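Local coordinates for dipeptidase AC. Metallo peptidase. MEROPS family M19 (PDB 3LY0), which probably hydrolyses dipeptides as a zinc metallodipeptidase and here holds a phosphinate mimic of L-Ala-D-Ala at its two-zinc site, at residues E200-K205 against L224-L229; R196-C201 against I206-S211; R113-V116 against A121-R124. All coordinates share one frame; numbering follows the deposited sequence.

Interaction 1: E200-K205 against L224-L229; sequences ECNRLK and LSDAPL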
ATOM      1  N   GLU A 200       0.562 -17.623 -11.364  1.00 13.11           N
ATOM      2  CA  GLU A 200       2.012 -17.665 -11.207  1.00 13.06           C
ATOM      3  C   GLU A 200       2.445 -17.036  -9.890  1.00 11.36           C
ATOM      4  O   GLU A 200       3.369 -17.526  -9.237  1.00 12.90           O
ATOM      5  CB  GLU A 200       2.716 -16.987 -12.380  1.00 13.75           C
ATOM      6  CG  GLU A 200       4.167 -17.396 -12.526  1.00 14.23           C
ATOM      7  CD  GLU A 200       4.308 -18.868 -12.853  1.00 24.39           C
ATOM      8  OE1 GLU A 200       5.334 -19.469 -12.474  1.00 32.15           O
ATOM      9  OE2 GLU A 200       3.385 -19.420 -13.488  1.00 26.48           O
ATOM     10  N   CYS A 201       1.759 -15.968  -9.483  1.00 11.39           N
ATOM     11  CA  CYS A 201       2.054 -15.385  -8.170  1.00 12.24           C
ATOM     12  C   CYS A 201       1.726 -16.371  -7.055  1.00 11.69           C
ATOM     13  O   CYS A 201       2.478 -16.497  -6.087  1.00 12.11           O
ATOM     14  CB  CYS A 201       1.322 -14.062  -7.946  1.00 10.64           C
ATOM     15  SG  CYS A 201       2.015 -12.672  -8.866  1.00 12.30           S
ATOM     16  N   ASN A 202       0.595 -17.069  -7.180  1.00 11.42           N
ATOM     17  CA  ASN A 202       0.276 -18.116  -6.212  1.00 12.07           C
ATOM     18  C   ASN A 202       1.377 -19.179  -6.143  1.00 13.89           C
ATOM     19  O   ASN A 202       1.771 -19.615  -5.066  1.00 14.17           O
ATOM     20  CB  ASN A 202      -1.042 -18.811  -6.563  1.00 15.05           C
ATOM     21  CG  ASN A 202      -2.291 -17.979  -6.227  1.00 13.58           C
ATOM     22  OD1 ASN A 202      -3.388 -18.350  -6.627  1.00 14.58           O
ATOM     23  ND2 ASN A 202      -2.133 -16.885  -5.476  1.00 14.32           N
ATOM     24  N   ARG A 203       1.861 -19.607  -7.304  1.00 14.04           N
ATOM     25  CA  ARG A 203       2.881 -20.649  -7.338  1.00 16.55           C
ATOM     26  C   ARG A 203       4.192 -20.170  -6.722  1.00 13.97           C
ATOM     27  O   ARG A 203       4.841 -20.899  -5.975  1.00 17.10           O
ATOM     28  CB  ARG A 203       3.107 -21.138  -8.769  1.00 17.10           C
ATOM     29  CG  ARG A 203       3.738 -22.522  -8.830  1.00 24.63           C
ATOM     30  CD  ARG A 203       3.981 -22.960 -10.264  1.00 25.21           C
ATOM     31  NE  ARG A 203       4.950 -22.091 -10.927  1.00 24.80           N
ATOM     32  CZ  ARG A 203       6.261 -22.133 -10.706  1.00 25.95           C
ATOM     33  NH1 ARG A 203       7.072 -21.303 -11.350  1.00 28.96           N
ATOM     34  NH2 ARG A 203       6.761 -22.999  -9.833  1.00 31.46           N
ATOM     35  N   LEU A 204       4.572 -18.936  -7.037  1.00 11.67           N
ATOM     36  CA  LEU A 204       5.792 -18.341  -6.506  1.00 12.39           C
ATOM     37  C   LEU A 204       5.650 -17.823  -5.079  1.00 12.64           C
ATOM     38  O   LEU A 204       6.641 -17.407  -4.476  1.00 14.02           O
ATOM     39  CB  LEU A 204       6.261 -17.206  -7.412  1.00 13.72           C
ATOM     40  CG  LEU A 204       6.756 -17.654  -8.794  1.00 11.77           C
ATOM     41  CD1 LEU A 204       7.054 -16.443  -9.673  1.00 14.27           C
ATOM     42  CD2 LEU A 204       7.986 -18.544  -8.654  1.00 15.85           C
ATOM     43  N   LYS A 205       4.423 -17.851  -4.549  1.00 12.39           N
ATOM     44  CA  LYS A 205       4.129 -17.309  -3.218  1.00 13.28           C
ATOM     45  C   LYS A 205       4.463 -15.821  -3.140  1.00 12.05           C
ATOM     46  O   LYS A 205       5.053 -15.345  -2.163  1.00 14.58           O
ATOM     47  CB  LYS A 205       4.879 -18.093  -2.137  1.00 15.09           C
ATOM     48  CG  LYS A 205       4.627 -19.594  -2.186  1.00 19.07           C
ATOM     49  CD  LYS A 205       3.166 -19.900  -1.923  1.00 19.40           C
ATOM     50  CE  LYS A 205       2.869 -21.391  -2.074  1.00 27.47           C
ATOM     51  NZ  LYS A 205       2.837 -21.838  -3.504  1.00 28.83           N
ATOM     52  N   LEU A 224      -9.980 -16.896  -8.340  1.00 14.17           N
ATOM     53  CA  LEU A 224      -8.817 -17.625  -8.861  1.00 14.68           C
ATOM     54  C   LEU A 224      -7.682 -17.869  -7.876  1.00 15.98           C
ATOM     55  O   LEU A 224      -6.972 -18.868  -7.980  1.00 16.49           O
ATOM     56  CB  LEU A 224      -8.257 -16.901 -10.088  1.00 14.05           C
ATOM     57  CG  LEU A 224      -9.212 -16.846 -11.282  1.00 16.73           C
ATOM     58  CD1 LEU A 224      -8.733 -15.858 -12.336  1.00 21.94           C
ATOM     59  CD2 LEU A 224      -9.399 -18.245 -11.868  1.00 20.57           C
ATOM     60  N   SER A 225      -7.486 -16.949  -6.940  1.00 13.25           N
ATOM     61  CA  SER A 225      -6.336 -17.035  -6.057  1.00 13.70           C
ATOM     62  C   SER A 225      -6.525 -18.102  -4.996  1.00 14.65           C
ATOM     63  O   SER A 225      -7.619 -18.236  -4.432  1.00 15.57           O
ATOM     64  CB  SER A 225      -6.087 -15.687  -5.382  1.00 13.59           C
ATOM     65  OG  SER A 225      -5.001 -15.792  -4.473  1.00 12.84           O
ATOM     66  N   ASP A 226      -5.465 -18.857  -4.718  1.00 14.57           N
ATOM     67  CA  ASP A 226      -5.505 -19.863  -3.658  1.00 14.22           C
ATOM     68  C   ASP A 226      -4.984 -19.313  -2.323  1.00 14.19           C
ATOM     69  O   ASP A 226      -4.799 -20.056  -1.349  1.00 16.28           O
ATOM     70  CB  ASP A 226      -4.742 -21.131  -4.077  1.00 14.25           C
ATOM     71  CG  ASP A 226      -3.229 -20.930  -4.144  1.00 18.41           C
ATOM     72  OD1 ASP A 226      -2.726 -19.826  -3.856  1.00 15.45           O
ATOM     73  OD2 ASP A 226      -2.529 -21.903  -4.485  1.00 20.03           O
ATOM     74  N   ALA A 227      -4.772 -18.002  -2.283  1.00 12.97           N
ATOM     75  CA  ALA A 227      -4.157 -17.353  -1.131  1.00 13.69           C
ATOM     76  C   ALA A 227      -5.061 -16.252  -0.563  1.00 13.30           C
ATOM     77  O   ALA A 227      -5.988 -15.791  -1.227  1.00 13.75           O
ATOM     78  CB  ALA A 227      -2.788 -16.790  -1.525  1.00 15.04           C
ATOM     79  N   PRO A 228      -4.793 -15.831   0.675  1.00 10.86           N
ATOM     80  CA  PRO A 228      -5.674 -14.826   1.289  1.00 11.77           C
ATOM     81  C   PRO A 228      -5.744 -13.563   0.445  1.00 11.07           C
ATOM     82  O   PRO A 228      -4.763 -13.192  -0.206  1.00 11.60           O
ATOM     83  CB  PRO A 228      -4.996 -14.546   2.630  1.00 13.35           C
ATOM     84  CG  PRO A 228      -4.255 -15.836   2.945  1.00 15.39           C
ATOM     85  CD  PRO A 228      -3.785 -16.350   1.618  1.00 13.86           C
ATOM     86  N   LEU A 229      -6.902 -12.907   0.447  1.00 10.50           N
ATOM     87  CA  LEU A 229      -7.073 -11.681  -0.325  1.00 10.52           C
ATOM     88  C   LEU A 229      -6.593 -10.487   0.472  1.00 12.32           C
ATOM     89  O   LEU A 229      -6.913 -10.350   1.649  1.00 11.69           O
ATOM     90  CB  LEU A 229      -8.541 -11.482  -0.696  1.00 11.89           C
ATOM     91  CG  LEU A 229      -9.137 -12.605  -1.547  1.00 11.18           C
ATOM     92  CD1 LEU A 229     -10.628 -12.345  -1.808  1.00 14.50           C
ATOM     93  CD2 LEU A 229      -8.374 -12.760  -2.859  1.00 15.05           C
TER
HETATM   94  O   HOH W   1      -0.164 -19.620  -2.970  1.00 18.81           O
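N202, near the C-terminal end of helix 192-204, meets S225, D226 and A227 in the loop that follows helix 215-224. Two residues earlier, E200 takes part in a pairing within the helix: its OE1 accepts from both NE and NH1 of R203, with NH1 at 2.8 Å, and lies at the edge of the guanidinium in its plane. An oppositely charged pair three residues apart suits this partly exposed flank, where both side chains also touch H152 of helix 149-157. C201 is buried and turned to strand 207-208. N202 comes next; its CG is anti to the carbonyl carbon (chi1 -76°), which carries the amide across to the loop. There N202 OD1 accepts D226 N at 2.9 Å, a straight bond (163°) whose donor stands above the carbonyl plane. N202 ND2 donates to S225 OG at 3.2 Å, nearly in the amide plane. That hydroxyl oxygen also accepts A227 N at 3.1 Å, making an ST turn. The carboxylate of D226 is turned 20° from the amide plane, and D226 OD1 sits 3.0 Å above N202 CG. A water donates to D226 OD1 at 2.7 Å and also to N202 O. K205, with positive phi, is the C-prime residue of the Schellman motif that ends the helix, and its long chain folds back to place NZ 2.9 Å from N202 O. Asparagine suits this junction because one amide both donates and accepts, so the loop's shape is probably fixed by direct bonds, while the charge of K205 would only moderately offset that of D226.

Interaction 2: R196-C201 against I206-S211; sequences RLVAEC and IMLDLS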
ATOM      1  N   ARG A 196      -3.272 -15.617 -15.761  1.00 13.82           N
ATOM      2  CA  ARG A 196      -2.000 -16.323 -15.637  1.00 14.77           C
ATOM      3  C   ARG A 196      -1.100 -15.717 -14.559  1.00 12.37           C
ATOM      4  O   ARG A 196      -0.407 -16.441 -13.842  1.00 13.12           O
ATOM      5  CB  ARG A 196      -1.274 -16.399 -16.982  1.00 14.85           C
ATOM      6  CG  ARG A 196      -1.929 -17.368 -17.963  1.00 17.36           C
ATOM      7  CD  ARG A 196      -1.118 -17.518 -19.251  1.00 20.46           C
ATOM      8  NE  ARG A 196      -1.169 -16.324 -20.087  1.00 20.05           N
ATOM      9  CZ  ARG A 196      -0.164 -15.464 -20.214  1.00 19.04           C
ATOM     10  NH1 ARG A 196       0.970 -15.667 -19.554  1.00 19.77           N
ATOM     11  NH2 ARG A 196      -0.289 -14.403 -20.996  1.00 17.12           N
ATOM     12  N   LEU A 197      -1.117 -14.391 -14.454  1.00 12.95           N
ATOM     13  CA  LEU A 197      -0.357 -13.695 -13.414  1.00 11.65           C
ATOM     14  C   LEU A 197      -0.786 -14.103 -12.001  1.00 11.68           C
ATOM     15  O   LEU A 197       0.055 -14.329 -11.130  1.00 11.28           O
ATOM     16  CB  LEU A 197      -0.464 -12.181 -13.596  1.00  9.63           C
ATOM     17  CG  LEU A 197       0.257 -11.333 -12.548  1.00 10.01           C
ATOM     18  CD1 LEU A 197       1.773 -11.478 -12.664  1.00 12.94           C
ATOM     19  CD2 LEU A 197      -0.145  -9.893 -12.710  1.00 11.42           C
ATOM     20  N   VAL A 198      -2.094 -14.208 -11.773  1.00 12.12           N
ATOM     21  CA  VAL A 198      -2.583 -14.678 -10.482  1.00 12.38           C
ATOM     22  C   VAL A 198      -2.057 -16.076 -10.178  1.00 12.21           C
ATOM     23  O   VAL A 198      -1.552 -16.339  -9.096  1.00 12.57           O
ATOM     24  CB  VAL A 198      -4.133 -14.672 -10.425  1.00 13.65           C
ATOM     25  CG1 VAL A 198      -4.638 -15.401  -9.181  1.00 12.78           C
ATOM     26  CG2 VAL A 198      -4.656 -13.249 -10.468  1.00 14.98           C
ATOM     27  N   ALA A 199      -2.169 -16.972 -11.155  1.00 12.70           N
ATOM     28  CA  ALA A 199      -1.730 -18.344 -10.963  1.00 15.70           C
ATOM     29  C   ALA A 199      -0.233 -18.422 -10.653  1.00 11.40           C
ATOM     30  O   ALA A 199       0.186 -19.179  -9.784  1.00 13.33           O
ATOM     31  CB  ALA A 199      -2.070 -19.184 -12.189  1.00 15.63           C
ATOM     32  N   GLU A 200       0.562 -17.623 -11.364  1.00 13.11           N
ATOM     33  CA  GLU A 200       2.012 -17.665 -11.207  1.00 13.06           C
ATOM     34  C   GLU A 200       2.445 -17.036  -9.890  1.00 11.36           C
ATOM     35  O   GLU A 200       3.369 -17.526  -9.237  1.00 12.90           O
ATOM     36  CB  GLU A 200       2.716 -16.987 -12.380  1.00 13.75           C
ATOM     37  CG  GLU A 200       4.167 -17.396 -12.526  1.00 14.23           C
ATOM     38  CD  GLU A 200       4.308 -18.868 -12.853  1.00 24.39           C
ATOM     39  OE1 GLU A 200       5.334 -19.469 -12.474  1.00 32.15           O
ATOM     40  OE2 GLU A 200       3.385 -19.420 -13.488  1.00 26.48           O
ATOM     41  N   CYS A 201       1.759 -15.968  -9.483  1.00 11.39           N
ATOM     42  CA  CYS A 201       2.054 -15.385  -8.170  1.00 12.24           C
ATOM     43  C   CYS A 201       1.726 -16.371  -7.055  1.00 11.69           C
ATOM     44  O   CYS A 201       2.478 -16.497  -6.087  1.00 12.11           O
ATOM     45  CB  CYS A 201       1.322 -14.062  -7.946  1.00 10.64           C
ATOM     46  SG  CYS A 201       2.015 -12.672  -8.866  1.00 12.30           S
ATOM     47  N   ILE A 206       4.099 -15.103  -4.195  1.00  9.99           N
ATOM     48  CA  ILE A 206       4.116 -13.640  -4.230  1.00 10.98           C
ATOM     49  C   ILE A 206       2.729 -13.144  -3.835  1.00 10.25           C
ATOM     50  O   ILE A 206       1.735 -13.534  -4.440  1.00 11.39           O
ATOM     51  CB  ILE A 206       4.462 -13.129  -5.648  1.00 11.04           C
ATOM     52  CG1 ILE A 206       5.890 -13.545  -6.022  1.00 11.18           C
ATOM     53  CG2 ILE A 206       4.299 -11.610  -5.735  1.00 11.35           C
ATOM     54  CD1 ILE A 206       6.274 -13.217  -7.449  1.00 13.12           C
ATOM     55  N   MET A 207       2.661 -12.289  -2.817  1.00  9.70           N
ATOM     56  CA  MET A 207       1.379 -11.746  -2.360  1.00 10.00           C
ATOM     57  C   MET A 207       0.760 -10.878  -3.441  1.00 10.57           C
ATOM     58  O   MET A 207       1.431 -10.039  -4.028  1.00 12.12           O
ATOM     59  CB  MET A 207       1.587 -10.907  -1.091  1.00  9.34           C
ATOM     60  CG  MET A 207       0.300 -10.492  -0.335  1.00  9.42           C
ATOM     61  SD  MET A 207       0.548  -9.110   0.854  1.00  6.63           S
ATOM     62  CE  MET A 207       0.292  -7.721  -0.257  1.00 13.60           C
ATOM     63  N   LEU A 208      -0.528 -11.079  -3.697  1.00  9.88           N
ATOM     64  CA  LEU A 208      -1.266 -10.213  -4.607  1.00  9.87           C
ATOM     65  C   LEU A 208      -1.954  -9.106  -3.828  1.00  9.85           C
ATOM     66  O   LEU A 208      -2.561  -9.358  -2.789  1.00  9.85           O
ATOM     67  CB  LEU A 208      -2.314 -11.030  -5.356  1.00 10.90           C
ATOM     68  CG  LEU A 208      -1.720 -12.007  -6.361  1.00 11.43           C
ATOM     69  CD1 LEU A 208      -2.678 -13.168  -6.597  1.00 13.18           C
ATOM     70  CD2 LEU A 208      -1.404 -11.274  -7.652  1.00 12.90           C
ATOM     71  N   ASP A 209      -1.855  -7.885  -4.340  1.00  9.42           N
ATOM     72  CA  ASP A 209      -2.447  -6.716  -3.704  1.00  9.12           C
ATOM     73  C   ASP A 209      -3.591  -6.206  -4.580  1.00  9.36           C
ATOM     74  O   ASP A 209      -3.388  -5.870  -5.756  1.00 10.47           O
ATOM     75  CB  ASP A 209      -1.381  -5.631  -3.550  1.00  9.56           C
ATOM     76  CG  ASP A 209      -1.893  -4.381  -2.844  1.00 10.36           C
ATOM     77  OD1 ASP A 209      -3.038  -4.366  -2.334  1.00  9.59           O
ATOM     78  OD2 ASP A 209      -1.120  -3.397  -2.802  1.00 10.20           O
ATOM     79  N   LEU A 210      -4.787  -6.147  -4.002  1.00  8.58           N
ATOM     80  CA  LEU A 210      -5.986  -5.730  -4.718  1.00  9.95           C
ATOM     81  C   LEU A 210      -6.229  -4.223  -4.706  1.00 10.09           C
ATOM     82  O   LEU A 210      -7.111  -3.738  -5.416  1.00  9.18           O
ATOM     83  CB  LEU A 210      -7.203  -6.437  -4.120  1.00 11.41           C
ATOM     84  CG  LEU A 210      -7.130  -7.965  -4.090  1.00 13.69           C
ATOM     85  CD1 LEU A 210      -8.138  -8.520  -3.096  1.00 16.97           C
ATOM     86  CD2 LEU A 210      -7.394  -8.513  -5.476  1.00 20.63           C
ATOM     87  N   SER A 211      -5.486  -3.467  -3.892  1.00  9.89           N
ATOM     88  CA  SER A 211      -5.647  -2.013  -3.917  1.00  9.34           C
ATOM     89  C   SER A 211      -5.416  -1.491  -5.340  1.00  8.68           C
ATOM     90  O   SER A 211      -4.426  -1.846  -5.993  1.00  9.55           O
ATOM     91  CB  SER A 211      -4.710  -1.310  -2.922  1.00  9.35           C
ATOM     92  OG  SER A 211      -5.055  -1.611  -1.575  1.00  8.55           O
TER
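V198 and C201, on the inner flank of helix 192-204, close over L208 where the chain turns back into the parallel sheet of the TIM-barrel-like fold, strand 207-208 lying beside strand 159-163. The apolar contacts carry most of the interface. L208 sends its two methyls to different partners: CD1 meets V198 CG1 at 3.9 Å, the two side chains crossing at about a right angle, while CD2 lies against C201 SG, also at 3.9 Å. V198 reaches this position with CG1 anti to its own nitrogen (chi1 170°), leaving the other methyl beside the backbone N. A branched leucine suits the strand because its forked end can touch V198 and C201, one helical turn apart, at once; with an alanine here both methyl contacts would be lost, which would probably open a gap between strand and helix, beside V198 and C201. C201, small and only mildly polar, fits between the helix and the residue that enters the strand: its CB is 4.0 Å from I206 CB, and its SG approaches I206 CG2. I206 continues this layer toward L151 and H155 of helix 149-157. The backbone supplies one hydrogen bond across the contact, I206 N to C201 O at 2.9 Å, the outer bond of the Schellman motif that ends the helix. Beyond the strand, polar groups take over as the chain nears the metal site. S211 OG bonds to the backbone nitrogen of the zinc ligand H233, and D209 OD2 to T232. D209 also forms an Asx turn, S211 N donating to D209 OD1 at 3.0 Å from above the carboxylate plane.

Interaction 3: R113-V116 against A121-R124; sequences RFKV and AEVR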
ATOM      1  N   ARG A 113      20.892  -1.283   9.645  1.00 16.70           N
ATOM      2  CA  ARG A 113      19.738  -0.710  10.342  1.00 16.45           C
ATOM      3  C   ARG A 113      18.436  -0.860   9.556  1.00 15.63           C
ATOM      4  O   ARG A 113      17.353  -0.548  10.061  1.00 14.96           O
ATOM      5  CB  ARG A 113      19.991   0.763  10.644  1.00 17.56           C
ATOM      6  CG  ARG A 113      21.106   0.990  11.652  1.00 22.57           C
ATOM      7  CD  ARG A 113      21.272   2.463  11.931  1.00 27.23           C
ATOM      8  NE  ARG A 113      21.820   3.169  10.781  1.00 26.58           N
ATOM      9  CZ  ARG A 113      21.636   4.465  10.550  1.00 30.84           C
ATOM     10  NH1 ARG A 113      20.908   5.188  11.390  1.00 36.15           N
ATOM     11  NH2 ARG A 113      22.171   5.035   9.479  1.00 30.28           N
ATOM     12  N   PHE A 114      18.560  -1.340   8.322  1.00 14.65           N
ATOM     13  CA  PHE A 114      17.412  -1.571   7.450  1.00 13.10           C
ATOM     14  C   PHE A 114      17.698  -2.852   6.697  1.00 13.95           C
ATOM     15  O   PHE A 114      18.829  -3.079   6.271  1.00 14.99           O
ATOM     16  CB  PHE A 114      17.258  -0.413   6.466  1.00 12.98           C
ATOM     17  CG  PHE A 114      16.178  -0.625   5.418  1.00 12.03           C
ATOM     18  CD1 PHE A 114      14.835  -0.607   5.770  1.00 11.37           C
ATOM     19  CD2 PHE A 114      16.512  -0.816   4.091  1.00 12.78           C
ATOM     20  CE1 PHE A 114      13.837  -0.778   4.811  1.00 12.73           C
ATOM     21  CE2 PHE A 114      15.518  -0.988   3.120  1.00 11.64           C
ATOM     22  CZ  PHE A 114      14.184  -0.972   3.488  1.00 11.53           C
ATOM     23  N   LYS A 115      16.691  -3.699   6.535  1.00 11.97           N
ATOM     24  CA  LYS A 115      16.893  -4.953   5.812  1.00 11.12           C
ATOM     25  C   LYS A 115      15.729  -5.230   4.879  1.00 11.23           C
ATOM     26  O   LYS A 115      14.576  -5.194   5.305  1.00 11.34           O
ATOM     27  CB  LYS A 115      17.048  -6.127   6.790  1.00 12.84           C
ATOM     28  CG  LYS A 115      17.292  -7.463   6.093  1.00 15.45           C
ATOM     29  CD  LYS A 115      17.317  -8.634   7.075  1.00 18.51           C
ATOM     30  CE  LYS A 115      17.372  -9.973   6.341  1.00 17.73           C
ATOM     31  NZ  LYS A 115      18.576 -10.116   5.472  1.00 22.48           N
ATOM     32  N   VAL A 116      16.042  -5.530   3.621  1.00 10.55           N
ATOM     33  CA  VAL A 116      15.047  -6.029   2.682  1.00 12.17           C
ATOM     34  C   VAL A 116      14.788  -7.494   3.018  1.00 12.98           C
ATOM     35  O   VAL A 116      15.697  -8.323   2.954  1.00 13.34           O
ATOM     36  CB  VAL A 116      15.506  -5.863   1.224  1.00 12.13           C
ATOM     37  CG1 VAL A 116      14.495  -6.490   0.274  1.00 14.59           C
ATOM     38  CG2 VAL A 116      15.697  -4.392   0.905  1.00 14.65           C
ATOM     39  N   ALA A 121      10.041 -15.087   8.546  1.00 14.75           N
ATOM     40  CA  ALA A 121      10.993 -15.257   9.634  1.00 16.23           C
ATOM     41  C   ALA A 121      11.952 -14.074   9.702  1.00 14.88           C
ATOM     42  O   ALA A 121      12.286 -13.593  10.787  1.00 17.17           O
ATOM     43  CB  ALA A 121      11.761 -16.567   9.483  1.00 17.32           C
ATOM     44  N   GLU A 122      12.390 -13.589   8.542  1.00 13.43           N
ATOM     45  CA  GLU A 122      13.275 -12.435   8.520  1.00 14.01           C
ATOM     46  C   GLU A 122      12.571 -11.188   9.050  1.00 14.87           C
ATOM     47  O   GLU A 122      13.140 -10.403   9.809  1.00 15.17           O
ATOM     48  CB  GLU A 122      13.816 -12.181   7.114  1.00 14.02           C
ATOM     49  CG  GLU A 122      14.861 -13.210   6.673  1.00 14.00           C
ATOM     50  CD  GLU A 122      15.314 -13.056   5.221  1.00 16.91           C
ATOM     51  OE1 GLU A 122      14.798 -12.183   4.493  1.00 15.10           O
ATOM     52  OE2 GLU A 122      16.211 -13.816   4.807  1.00 19.28           O
ATOM     53  N   VAL A 123      11.322 -10.997   8.645  1.00 14.44           N
ATOM     54  CA  VAL A 123      10.556  -9.873   9.151  1.00 14.53           C
ATOM     55  C   VAL A 123      10.440  -9.916  10.679  1.00 13.99           C
ATOM     56  O   VAL A 123      10.660  -8.913  11.352  1.00 14.90           O
ATOM     57  CB  VAL A 123       9.160  -9.822   8.512  1.00 15.24           C
ATOM     58  CG1 VAL A 123       8.312  -8.758   9.190  1.00 13.10           C
ATOM     59  CG2 VAL A 123       9.269  -9.565   7.004  1.00 13.84           C
ATOM     60  N   ARG A 124      10.088 -11.077  11.221  1.00 14.23           N
ATOM     61  CA  ARG A 124       9.943 -11.202  12.669  1.00 14.79           C
ATOM     62  C   ARG A 124      11.271 -11.013  13.399  1.00 16.03           C
ATOM     63  O   ARG A 124      11.304 -10.457  14.498  1.00 16.67           O
ATOM     64  CB  ARG A 124       9.317 -12.543  13.046  1.00 15.73           C
ATOM     65  CG  ARG A 124       7.836 -12.675  12.701  1.00 16.18           C
ATOM     66  CD  ARG A 124       7.255 -13.862  13.446  1.00 15.70           C
ATOM     67  NE  ARG A 124       5.882 -14.182  13.079  1.00 17.17           N
ATOM     68  CZ  ARG A 124       4.812 -13.622  13.635  1.00 14.13           C
ATOM     69  NH1 ARG A 124       3.602 -13.991  13.253  1.00 17.26           N
ATOM     70  NH2 ARG A 124       4.953 -12.686  14.566  1.00 16.39           N
TER
HETATM   71  O   HOH W   2      18.902 -12.832   4.928  1.00 26.39           O
HETATM   72  O   HOH W   3      16.481 -11.075   2.570  1.00 21.34           O
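K115 of strand 114-116 and E122 of helix 120-129 face one another across backbones that stay well apart, the nearest CA pair being K115 CA and V123 CA at 8.7 Å. Long side chains therefore bridge the interval. K115 leaves the strand with CG anti to the backbone nitrogen (chi1 -179°) and runs extended until its last torsion (60°) bends NZ aside. In this shape the methylene CE rests 3.9 Å from E122 OE1, the two chains crossing at roughly a right angle. The charges lie farther apart, K115 NZ to E122 OE1 being 4.4 Å, beyond a salt bridge, so their attraction is probably modest. A water joins them instead: it accepts from K115 NZ at 2.8 Å and donates to E122 OE2 at 2.9 Å. The setting is a beta-alpha-beta unit, in which helix 120-129 links strand 114-116 to its parallel neighbour 132-139. Near the start of this helix the chief partner of E122 OE1 is the backbone nitrogen of R118, so the glutamate ties down the turn leading into the helix. A second water lies 2.8 Å from the same OE1 and close to V116 O. Lysine and glutamate suit these partly exposed positions, where their long chains span the gap and their charged ends can take water as a partner. Valines take the buried neighbouring sites: V116 points away from the helix onto L103, and V123 turns from the strand to pack on Y348 of helix 336-354.

From the N terminus, interaction 3 closes first, a short loop within the unit of strand 114-116, helix 120-129 and strand 132-139. Interactions 2 and 1 come later and both start from helix 192-204, sharing E200 and C201. Interaction 2 closes the tight turn from the helix into strand 207-208. Interaction 1 spans farther, past helix 215-224 to the loop before strand 230-231; because 196-201 begins before it and 206-211 falls within its span, the two cross. They also touch, S225 CA lying 3.9 Å from V198 CG1. Interaction 3, its nearest atoms about 11 Å from interaction 2, reaches the same parallel sheet.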